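ComZ (Thermus thermophilus, PDB 6QVI) is a competence-associated pilin that probably serves as a DNA receptor at the pilus tip during natural DNA uptake. Local coordinates at residues A399-L404 with L433-E438; A302-Q307 with V374-I379. All coordinates share one frame; numbering follows the deposited sequence.

Interaction 1. Residues A399-L404 with L433-E438; sequences ATLAVL and LGFVAE
Glu438 OE2, at the C-terminal end of the pairing, is gripped by two partners from outside the two strands: it accepts the N-H of Lys405 and forms a salt bridge with Arg295 NH1, which probably offsets much of its charge. The extended chain of Glu438, with CG anti to the backbone N (chi1 170°), runs beside Leu404 to bring Glu438 OE2 to 3.8 Å from Leu404 CB. Along the backbone, Val403 N donates to Val436 O at 2.9 Å, nearly along the C=O axis, and the CA-H of Ala402 makes a weak contact with the same oxygen. Leu401 O is held in the same way, taking the N-H of Val436 in its carbonyl plane and a weak CA-H contact from Phe435. Gly434 N to Ala399 O, Leu401 N to Gly434 O and Glu438 N to Val403 O complete five well-formed bonds, each with an N-H...O angle of at least 163°. This in-register ladder of parallel strands, their axes 4.7 Å apart, is the repeating element of the beta-solenoid domain, in which like strands of successive coils lie one above another. The closest apolar pair is Leu401 with Phe435. Leu401 CG stands anti to the backbone N (chi1 -170°), and CD1 meets the CD1-CE1 side of the ring obliquely, Leu401 CD1 lying 3.6 Å from Phe435 CE1. On the same face Val403 sets CG2, between its backbone N and carbonyl carbon, 3.7 Å from Ala437 CB. The opposite face carries Thr400, Ala402 and Val436. There Thr400 CG2, anti to the backbone N, crosses Val436 CG2 at 3.9 Å, while Thr400 OG1 turns to Asp373 OD1; Leu508 touches both side chains.

Interaction 2. Residues A302-Q307 with V374-I379; sequences AALRIQ and VVLEGI
Another parallel rung of the beta-solenoid is formed where strand 304-307 lies beside strand 374-377, their directions only 1° apart. Three backbone bonds set the register: Val375 N to Leu304 O, Ile306 N to Val375 O and Glu377 N to Ile306 O. The last is the straightest, with Glu377 N 2.9 Å from Ile306 O and nearly along its C=O axis. On one face the chains are apolar. Leu304 and Val374 lie side by side and point the same way, Leu304 CB 3.9 Å from Val374 CB, and farther along Leu376 CD2 sits within reach of both Leu304 CD1 and Ile306 CG1. Met331 and Leu336, from beyond the two strands, cover parts of this face. The other face is polar toward its C-terminal end. Arg305 is extended from CG to NE, with CG anti to the backbone N (chi1 162°), and crosses obliquely to Glu377. Its NE-H meets the carboxylate at the guanidinium edge, in plane and almost straight, Arg305 NE 2.9 Å from Glu377 OE2, in a salt bridge whose two flat groups are tilted by only 26°. The other carboxylate oxygen, OE1, has a weak hydrogen bond from Gln299 NE2. Arg305 NH2 makes a second, bent hydrogen bond within its own strand, 3.1 Å from Gln307 OE1. An alanine in place of Arg305 would probably lose both the NE bond to Glu377 OE2 and the NH2 bond to Gln307 OE1, leaving the Glu377 charge less well balanced. Gln307 OE1 and Glu377 OE2 are close but not hydrogen-bonded, and the amide stands nearly perpendicular to the carboxylate, so that Arg305 NH2 comes to Gln307 OE1 from above the amide plane, not along a lone pair.

How the interactions relate
Interactions 1 and 2 are alternate pairings in one strand ladder, joined by the pairing between them. Strand 374-377 is flanked by strand 304-309 and strand 398-406, and the latter in turn pairs with strand 432-437, so four parallel strands run through both contacts. In the middle pairing, Ala402 O probably bonds to Leu376 N and Leu404 O to Gly378 N, while Ala402 CB packs on Val375 CB. Both contacts are largely buried. Interaction 1 lies about 17 Å from the chain's centre; on top of the backbone ladder, its cross-strand side-chain contacts are mostly apolar. Interaction 2, about 25 Å out, adds a direct salt bridge between paired strands, with several partly exposed residues.

Interaction 1. Residues A399-L404 with L433-E438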
ATOM      1  N   ALA A 399       2.439  -7.259 -14.001  1.00 78.67           N
ATOM      2  CA  ALA A 399       3.497  -6.704 -14.830  1.00 80.01           C
ATOM      3  C   ALA A 399       3.414  -5.192 -14.732  1.00 77.02           C
ATOM      4  O   ALA A 399       2.469  -4.641 -14.163  1.00 84.54           O
ATOM      5  CB  ALA A 399       3.378  -7.185 -16.275  1.00 81.39           C
ATOM      6  N   THR A 400       4.390  -4.520 -15.336  1.00 69.78           N
ATOM      7  CA  THR A 400       4.455  -3.070 -15.301  1.00 67.39           C
ATOM      8  C   THR A 400       4.827  -2.540 -16.674  1.00 68.98           C
ATOM      9  O   THR A 400       5.609  -3.157 -17.402  1.00 72.95           O
ATOM     10  CB  THR A 400       5.499  -2.582 -14.294  1.00 71.27           C
ATOM     11  OG1 THR A 400       5.362  -3.319 -13.073  1.00 89.67           O
ATOM     12  CG2 THR A 400       5.329  -1.111 -14.004  1.00 61.95           C
ATOM     13  N   LEU A 401       4.271  -1.372 -16.993  1.00 66.23           N
ATOM     14  CA  LEU A 401       4.649  -0.564 -18.134  1.00 57.62           C
ATOM     15  C   LEU A 401       5.181   0.733 -17.564  1.00 50.89           C
ATOM     16  O   LEU A 401       4.446   1.455 -16.874  1.00 55.23           O
ATOM     17  CB  LEU A 401       3.455  -0.247 -19.025  1.00 68.58           C
ATOM     18  CG  LEU A 401       3.702   0.393 -20.401  1.00 77.32           C
ATOM     19  CD1 LEU A 401       2.353   0.431 -21.132  1.00 80.89           C
ATOM     20  CD2 LEU A 401       4.428   1.794 -20.411  1.00 79.30           C
ATOM     21  N   ALA A 402       6.416   1.076 -17.896  1.00 52.13           N
ATOM     22  CA  ALA A 402       6.955   2.358 -17.478  1.00 62.28           C
ATOM     23  C   ALA A 402       7.176   3.224 -18.700  1.00 68.23           C
ATOM     24  O   ALA A 402       7.744   2.766 -19.695  1.00 79.29           O
ATOM     25  CB  ALA A 402       8.267   2.205 -16.730  1.00 66.83           C
ATOM     26  N   VAL A 403       6.740   4.472 -18.609  1.00 59.98           N
ATOM     27  CA  VAL A 403       7.131   5.516 -19.536  1.00 59.34           C
ATOM     28  C   VAL A 403       7.904   6.525 -18.704  1.00 50.56           C
ATOM     29  O   VAL A 403       7.337   7.185 -17.823  1.00 58.44           O
ATOM     30  CB  VAL A 403       5.940   6.163 -20.257  1.00 62.24           C
ATOM     31  CG1 VAL A 403       5.387   5.262 -21.358  1.00 60.57           C
ATOM     32  CG2 VAL A 403       4.829   6.434 -19.259  1.00 65.44           C
ATOM     33  N   LEU A 404       9.198   6.618 -18.955  1.00 43.20           N
ATOM     34  CA  LEU A 404      10.091   7.481 -18.207  1.00 51.76           C
ATOM     35  C   LEU A 404      10.575   8.639 -19.065  1.00 53.61           C
ATOM     36  O   LEU A 404      10.618   8.554 -20.296  1.00 62.87           O
ATOM     37  CB  LEU A 404      11.291   6.674 -17.705  1.00 52.38           C
ATOM     38  CG  LEU A 404      10.982   5.369 -16.959  1.00 49.28           C
ATOM     39  CD1 LEU A 404      12.282   4.839 -16.412  1.00 41.48           C
ATOM     40  CD2 LEU A 404       9.933   5.555 -15.846  1.00 39.31           C
ATOM     41  N   LEU A 433      -2.203  -4.917 -13.981  1.00 83.38           N
ATOM     42  CA  LEU A 433      -1.192  -4.274 -14.810  1.00 77.33           C
ATOM     43  C   LEU A 433      -0.944  -2.902 -14.218  1.00 77.76           C
ATOM     44  O   LEU A 433      -1.885  -2.128 -14.013  1.00 80.04           O
ATOM     45  CB  LEU A 433      -1.645  -4.156 -16.264  1.00 72.00           C
ATOM     46  CG  LEU A 433      -0.656  -3.437 -17.171  1.00 68.47           C
ATOM     47  CD1 LEU A 433       0.663  -4.168 -17.121  1.00 68.46           C
ATOM     48  CD2 LEU A 433      -1.201  -3.351 -18.599  1.00 66.93           C
ATOM     49  N   GLY A 434       0.305  -2.617 -13.905  1.00 76.65           N
ATOM     50  CA  GLY A 434       0.660  -1.363 -13.282  1.00 76.80           C
ATOM     51  C   GLY A 434       1.260  -0.393 -14.274  1.00 69.11           C
ATOM     52  O   GLY A 434       1.876  -0.787 -15.261  1.00 70.72           O
ATOM     53  N   PHE A 435       1.138   0.893 -13.966  1.00 63.86           N
ATOM     54  CA  PHE A 435       1.648   1.921 -14.860  1.00 61.04           C
ATOM     55  C   PHE A 435       2.483   2.910 -14.070  1.00 59.60           C
ATOM     56  O   PHE A 435       1.981   3.552 -13.138  1.00 60.55           O
ATOM     57  CB  PHE A 435       0.500   2.621 -15.571  1.00 63.99           C
ATOM     58  CG  PHE A 435      -0.186   1.738 -16.562  1.00 71.24           C
ATOM     59  CD1 PHE A 435       0.201   1.747 -17.896  1.00 71.17           C
ATOM     60  CD2 PHE A 435      -1.180   0.852 -16.151  1.00 65.33           C
ATOM     61  CE1 PHE A 435      -0.403   0.920 -18.805  1.00 69.89           C
ATOM     62  CE2 PHE A 435      -1.784   0.025 -17.060  1.00 69.74           C
ATOM     63  CZ  PHE A 435      -1.398   0.062 -18.395  1.00 72.00           C
ATOM     64  N   VAL A 436       3.738   3.058 -14.472  1.00 51.16           N
ATOM     65  CA  VAL A 436       4.613   4.082 -13.929  1.00 58.15           C
ATOM     66  C   VAL A 436       4.800   5.099 -15.038  1.00 62.40           C
ATOM     67  O   VAL A 436       5.205   4.744 -16.150  1.00 64.69           O
ATOM     68  CB  VAL A 436       5.956   3.503 -13.449  1.00 53.16           C
ATOM     69  CG1 VAL A 436       6.875   4.596 -12.909  1.00 38.63           C
ATOM     70  CG2 VAL A 436       5.706   2.452 -12.378  1.00 41.59           C
ATOM     71  N   ALA A 437       4.457   6.352 -14.751  1.00 56.23           N
ATOM     72  CA  ALA A 437       4.693   7.446 -15.684  1.00 50.30           C
ATOM     73  C   ALA A 437       5.454   8.540 -14.949  1.00 47.56           C
ATOM     74  O   ALA A 437       4.935   9.119 -13.987  1.00 50.48           O
ATOM     75  CB  ALA A 437       3.369   7.987 -16.240  1.00 52.31           C
ATOM     76  N   GLU A 438       6.667   8.847 -15.418  1.00 39.88           N
ATOM     77  CA  GLU A 438       7.445   9.884 -14.750  1.00 44.70           C
ATOM     78  C   GLU A 438       6.828  11.251 -14.977  1.00 53.78           C
ATOM     79  O   GLU A 438       7.043  12.170 -14.177  1.00 59.07           O
ATOM     80  CB  GLU A 438       8.909   9.841 -15.232  1.00 40.04           C
ATOM     81  CG  GLU A 438       9.767  11.018 -14.778  1.00 49.60           C
ATOM     82  CD  GLU A 438      11.293  10.827 -15.036  1.00 61.17           C
ATOM     83  OE1 GLU A 438      12.093  11.621 -14.461  1.00 70.67           O
ATOM     84  OE2 GLU A 438      11.697   9.904 -15.784  1.00 63.35           O
TER

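Interaction 2. Residues A302-Q307 with V374-I379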
ATOM      1  N   ALA A 302      14.079  -4.531 -16.161  1.00 65.30           N
ATOM      2  CA  ALA A 302      13.210  -4.539 -17.300  1.00 59.51           C
ATOM      3  C   ALA A 302      13.457  -5.671 -18.220  1.00 63.63           C
ATOM      4  O   ALA A 302      14.573  -6.030 -18.476  1.00 66.48           O
ATOM      5  CB  ALA A 302      13.407  -3.279 -18.060  1.00 46.66           C
ATOM      6  N   ALA A 303      12.391  -6.218 -18.748  1.00 61.66           N
ATOM      7  CA  ALA A 303      12.503  -7.281 -19.692  1.00 64.50           C
ATOM      8  C   ALA A 303      12.734  -6.605 -21.005  1.00 78.65           C
ATOM      9  O   ALA A 303      13.669  -6.900 -21.696  1.00 88.69           O
ATOM     10  CB  ALA A 303      11.227  -8.063 -19.745  1.00 57.52           C
ATOM     11  N   LEU A 304      11.855  -5.683 -21.336  1.00 73.81           N
ATOM     12  CA  LEU A 304      11.941  -4.932 -22.552  1.00 70.48           C
ATOM     13  C   LEU A 304      12.245  -3.530 -22.151  1.00 68.10           C
ATOM     14  O   LEU A 304      11.530  -2.962 -21.389  1.00 63.57           O
ATOM     15  CB  LEU A 304      10.599  -4.967 -23.248  1.00 71.50           C
ATOM     16  CG  LEU A 304      10.557  -4.590 -24.713  1.00 65.97           C
ATOM     17  CD1 LEU A 304      10.224  -3.139 -24.869  1.00 62.18           C
ATOM     18  CD2 LEU A 304      11.908  -4.833 -25.308  1.00 58.75           C
ATOM     19  N   ARG A 305      13.308  -2.961 -22.669  1.00 67.78           N
ATOM     20  CA  ARG A 305      13.645  -1.612 -22.322  1.00 62.37           C
ATOM     21  C   ARG A 305      14.203  -0.892 -23.506  1.00 66.04           C
ATOM     22  O   ARG A 305      15.186  -1.297 -24.036  1.00 56.87           O
ATOM     23  CB  ARG A 305      14.678  -1.619 -21.240  1.00 57.22           C
ATOM     24  CG  ARG A 305      15.385  -0.311 -21.133  1.00 55.63           C
ATOM     25  CD  ARG A 305      15.885  -0.098 -19.748  1.00 48.17           C
ATOM     26  NE  ARG A 305      16.838   0.971 -19.720  1.00 47.80           N
ATOM     27  CZ  ARG A 305      18.123   0.770 -19.637  1.00 51.64           C
ATOM     28  NH1 ARG A 305      18.559  -0.448 -19.559  1.00 51.18           N
ATOM     29  NH2 ARG A 305      18.955   1.768 -19.612  1.00 55.92           N
ATOM     30  N   ILE A 306      13.569   0.203 -23.899  1.00 70.51           N
ATOM     31  CA  ILE A 306      13.981   0.985 -25.044  1.00 68.74           C
ATOM     32  C   ILE A 306      14.220   2.416 -24.692  1.00 60.14           C
ATOM     33  O   ILE A 306      13.454   2.980 -23.991  1.00 57.81           O
ATOM     34  CB  ILE A 306      12.859   1.009 -26.061  1.00 74.48           C
ATOM     35  CG1 ILE A 306      12.386  -0.392 -26.332  1.00 79.00           C
ATOM     36  CG2 ILE A 306      13.325   1.597 -27.363  1.00 76.28           C
ATOM     37  CD1 ILE A 306      11.474  -0.459 -27.511  1.00 82.21           C
ATOM     38  N   GLN A 307      15.281   3.012 -25.190  1.00 56.23           N
ATOM     39  CA  GLN A 307      15.553   4.392 -24.892  1.00 66.77           C
ATOM     40  C   GLN A 307      15.440   5.203 -26.130  1.00 65.78           C
ATOM     41  O   GLN A 307      15.545   4.701 -27.201  1.00 64.13           O
ATOM     42  CB  GLN A 307      16.963   4.585 -24.402  1.00 71.39           C
ATOM     43  CG  GLN A 307      17.459   3.563 -23.430  1.00 75.33           C
ATOM     44  CD  GLN A 307      18.439   4.158 -22.480  1.00 79.08           C
ATOM     45  OE1 GLN A 307      18.183   4.235 -21.304  1.00 94.48           O
ATOM     46  NE2 GLN A 307      19.557   4.602 -22.989  1.00 71.17           N
ATOM     47  N   VAL A 374       8.144  -3.860 -18.842  1.00 61.43           N
ATOM     48  CA  VAL A 374       8.649  -3.097 -19.960  1.00 58.18           C
ATOM     49  C   VAL A 374       8.738  -1.621 -19.675  1.00 55.81           C
ATOM     50  O   VAL A 374       7.811  -1.056 -19.200  1.00 56.85           O
ATOM     51  CB  VAL A 374       7.776  -3.321 -21.203  1.00 60.71           C
ATOM     52  CG1 VAL A 374       6.453  -3.923 -20.848  1.00 58.05           C
ATOM     53  CG2 VAL A 374       7.526  -2.052 -21.961  1.00 69.31           C
ATOM     54  N   VAL A 375       9.864  -0.998 -19.976  1.00 57.33           N
ATOM     55  CA  VAL A 375       9.995   0.425 -19.762  1.00 62.46           C
ATOM     56  C   VAL A 375      10.540   1.142 -20.964  1.00 61.15           C
ATOM     57  O   VAL A 375      11.560   0.774 -21.470  1.00 55.01           O
ATOM     58  CB  VAL A 375      10.828   0.762 -18.522  1.00 58.29           C
ATOM     59  CG1 VAL A 375      11.591  -0.422 -18.067  1.00 63.21           C
ATOM     60  CG2 VAL A 375      11.782   1.894 -18.771  1.00 54.49           C
ATOM     61  N   LEU A 376       9.840   2.194 -21.377  1.00 60.22           N
ATOM     62  CA  LEU A 376      10.186   3.026 -22.505  1.00 54.96           C
ATOM     63  C   LEU A 376      10.638   4.358 -22.033  1.00 53.86           C
ATOM     64  O   LEU A 376       9.880   5.065 -21.482  1.00 57.94           O
ATOM     65  CB  LEU A 376       8.957   3.238 -23.336  1.00 52.37           C
ATOM     66  CG  LEU A 376       8.139   1.984 -23.384  1.00 54.64           C
ATOM     67  CD1 LEU A 376       6.898   2.186 -24.199  1.00 54.31           C
ATOM     68  CD2 LEU A 376       8.963   0.879 -23.963  1.00 56.46           C
ATOM     69  N   GLU A 377      11.875   4.722 -22.259  1.00 50.82           N
ATOM     70  CA  GLU A 377      12.339   6.002 -21.811  1.00 60.21           C
ATOM     71  C   GLU A 377      12.385   6.995 -22.936  1.00 61.15           C
ATOM     72  O   GLU A 377      12.897   6.702 -23.968  1.00 62.65           O
ATOM     73  CB  GLU A 377      13.727   5.878 -21.219  1.00 67.86           C
ATOM     74  CG  GLU A 377      13.854   4.788 -20.187  1.00 78.63           C
ATOM     75  CD  GLU A 377      15.221   4.710 -19.552  1.00 85.29           C
ATOM     76  OE1 GLU A 377      15.750   5.716 -19.065  1.00 87.16           O
ATOM     77  OE2 GLU A 377      15.775   3.618 -19.531  1.00 88.07           O
ATOM     78  N   GLY A 378      11.851   8.179 -22.715  1.00 53.32           N
ATOM     79  CA  GLY A 378      11.841   9.231 -23.706  1.00 67.58           C
ATOM     80  C   GLY A 378      10.804   8.963 -24.747  1.00 68.22           C
ATOM     81  O   GLY A 378      10.932   9.344 -25.871  1.00 63.72           O
ATOM     82  N   ILE A 379       9.732   8.352 -24.323  1.00 68.29           N
ATOM     83  CA  ILE A 379       8.661   7.920 -25.208  1.00 61.58           C
ATOM     84  C   ILE A 379       7.370   8.187 -24.460  1.00 60.77           C
ATOM     85  O   ILE A 379       7.313   7.982 -23.247  1.00 62.43           O
ATOM     86  CB  ILE A 379       8.781   6.422 -25.557  1.00 61.73           C
ATOM     87  CG1 ILE A 379       9.887   6.183 -26.594  1.00 60.42           C
ATOM     88  CG2 ILE A 379       7.436   5.860 -26.021  1.00 61.40           C
ATOM     89  CD1 ILE A 379      10.167   4.707 -26.838  1.00 49.12           C
TER